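Local atomic coordinates of FKBP-type peptidyl-prolyl cis-trans isomerase fkpA (Escherichia coli, PDB entry 1Q6H), a protein that catalyses the cis-trans isomerization of peptide bonds preceding proline and acts as a folding chaperone in the bacterial periplasm. Residues A[206-209]-A[210-214]. Sequence-based numbering, arbitrary orientation.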
ATOM      1  N   PRO A 206      -0.989  -3.880 -20.988  1.00 16.45           N
ATOM      2  CA  PRO A 206      -2.319  -4.203 -20.457  1.00 16.45           C
ATOM      3  C   PRO A 206      -3.340  -4.561 -21.556  1.00 15.50           C
ATOM      4  O   PRO A 206      -3.486  -3.839 -22.546  1.00 15.78           O
ATOM      5  CB  PRO A 206      -2.698  -2.929 -19.684  1.00 17.68           C
ATOM      6  CG  PRO A 206      -1.360  -2.442 -19.170  1.00 17.25           C
ATOM      7  CD  PRO A 206      -0.441  -2.658 -20.380  1.00 17.16           C
ATOM      8  N   GLY A 207      -4.009  -5.699 -21.399  1.00 14.82           N
ATOM      9  CA  GLY A 207      -4.954  -6.176 -22.402  1.00 15.52           C
ATOM     10  C   GLY A 207      -4.322  -7.027 -23.509  1.00 14.52           C
ATOM     11  O   GLY A 207      -5.014  -7.693 -24.288  1.00 14.56           O
ATOM     12  N   ILE A 208      -2.997  -7.012 -23.591  1.00 14.11           N
ATOM     13  CA  ILE A 208      -2.284  -7.820 -24.570  1.00 12.67           C
ATOM     14  C   ILE A 208      -1.234  -8.697 -23.907  1.00 13.53           C
ATOM     15  O   ILE A 208      -0.201  -8.220 -23.442  1.00 12.07           O
ATOM     16  CB  ILE A 208      -1.658  -6.948 -25.606  1.00 12.04           C
ATOM     17  CG1 ILE A 208      -2.760  -6.130 -26.264  1.00 12.53           C
ATOM     18  CG2 ILE A 208      -0.897  -7.829 -26.636  1.00 11.75           C
ATOM     19  CD1 ILE A 208      -2.284  -5.205 -27.344  1.00 13.75           C
ATOM     20  N   PRO A 209      -1.517  -9.988 -23.830  1.00 12.93           N
ATOM     21  CA  PRO A 209      -0.579 -10.922 -23.205  1.00 12.57           C
ATOM     22  C   PRO A 209       0.754 -11.079 -23.951  1.00 11.50           C
ATOM     23  O   PRO A 209       0.918 -10.748 -25.126  1.00 11.92           O
ATOM     24  CB  PRO A 209      -1.360 -12.244 -23.146  1.00 13.32           C
ATOM     25  CG  PRO A 209      -2.823 -11.871 -23.446  1.00 14.16           C
ATOM     26  CD  PRO A 209      -2.779 -10.629 -24.248  1.00 12.91           C
ATOM     27  N   PRO A 210       1.745 -11.555 -23.215  1.00 10.97           N
ATOM     28  CA  PRO A 210       3.088 -11.777 -23.747  1.00 10.39           C
ATOM     29  C   PRO A 210       3.095 -12.523 -25.049  1.00 10.11           C
ATOM     30  O   PRO A 210       2.386 -13.533 -25.190  1.00 11.35           O
ATOM     31  CB  PRO A 210       3.741 -12.639 -22.660  1.00 11.17           C
ATOM     32  CG  PRO A 210       3.059 -12.263 -21.438  1.00 12.77           C
ATOM     33  CD  PRO A 210       1.646 -11.912 -21.799  1.00 11.94           C
ATOM     34  N   ASN A 211       3.918 -12.069 -25.985  1.00  9.33           N
ATOM     35  CA  ASN A 211       4.040 -12.705 -27.278  1.00 10.08           C
ATOM     36  C   ASN A 211       2.713 -12.939 -28.031  1.00 10.18           C
ATOM     37  O   ASN A 211       2.509 -13.973 -28.639  1.00 10.00           O
ATOM     38  CB  ASN A 211       4.837 -13.990 -27.138  1.00 11.15           C
ATOM     39  CG  ASN A 211       6.321 -13.722 -26.956  1.00 12.95           C
ATOM     40  OD1 ASN A 211       6.810 -12.657 -27.322  1.00 13.64           O
ATOM     41  ND2 ASN A 211       7.036 -14.680 -26.365  1.00 14.28           N
ATOM     42  N   SER A 212       1.810 -11.971 -27.970  1.00  9.56           N
ATOM     43  CA  SER A 212       0.544 -12.065 -28.683  1.00  9.86           C
ATOM     44  C   SER A 212       0.652 -11.623 -30.135  1.00 10.72           C
ATOM     45  O   SER A 212       1.156 -10.554 -30.449  1.00 11.66           O
ATOM     46  CB  SER A 212      -0.536 -11.212 -28.014  1.00 10.67           C
ATOM     47  OG  SER A 212      -0.865 -11.710 -26.726  1.00  8.77           O
ATOM     48  N   THR A 213       0.224 -12.498 -31.020  1.00 11.69           N
ATOM     49  CA  THR A 213      -0.023 -12.105 -32.389  1.00 12.03           C
ATOM     50  C   THR A 213      -1.319 -11.285 -32.363  1.00 12.29           C
ATOM     51  O   THR A 213      -2.296 -11.637 -31.650  1.00 11.22           O
ATOM     52  CB  THR A 213      -0.143 -13.340 -33.266  1.00 13.47           C
ATOM     53  OG1 THR A 213       1.169 -13.871 -33.506  1.00 11.78           O
ATOM     54  CG2 THR A 213      -0.668 -12.990 -34.656  1.00 13.70           C
ATOM     55  N   LEU A 214      -1.310 -10.156 -33.073  1.00 11.51           N
ATOM     56  CA  LEU A 214      -2.455  -9.255 -33.079  1.00 12.08           C
ATOM     57  C   LEU A 214      -3.165  -9.268 -34.429  1.00 11.37           C
ATOM     58  O   LEU A 214      -2.507  -9.177 -35.459  1.00 10.64           O
ATOM     59  CB  LEU A 214      -2.007  -7.818 -32.792  1.00 12.21           C
ATOM     60  CG  LEU A 214      -1.137  -7.594 -31.555  1.00 12.59           C
ATOM     61  CD1 LEU A 214      -0.818  -6.092 -31.408  1.00 13.01           C
ATOM     62  CD2 LEU A 214      -1.824  -8.176 -30.318  1.00 13.12           C
TER
HETATM   63  O   HOH W   1       2.572  -9.170 -26.775  1.00 22.31           O
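Three donors converge on the carbonyl O of P209. The hydroxyl OG of S212 gives the shortest bond, 2.6 Å to P209 O, arriving from above the carbonyl plane (46° out of it). S212 N adds a weak bond to P209 O, 3.2 Å long and bent to 122° at the hydrogen. Water 1 donates to P209 O at 2.8 Å and accepts from S212 N, bridging the same two backbone groups. OG can reach the oxygen because chi1 of S212 (-66°) sets it beside its own backbone N, anti to the carbonyl carbon. With an alanine in place of S212 the hydroxyl is gone, and P209 O would probably lose the shortest of its three bonds, leaving the weak amide bond and the water to hold the turn. On the apolar side, I208 CG2 lies 3.7 Å from S212 CB and 3.8 Å from L214 CD2, the I208 and L214 side chains crossing at about a right angle; both also touch F156 of strand 155-158. The two central residues tie the turn to helix 70-112: P210 O accepts from N99 ND2, and N211 ND2 donates to A96 O. Positive phi at N211, the third position, fits a type II beta turn, P209 to S212, leading into strand 214-223 of the FKBP domain.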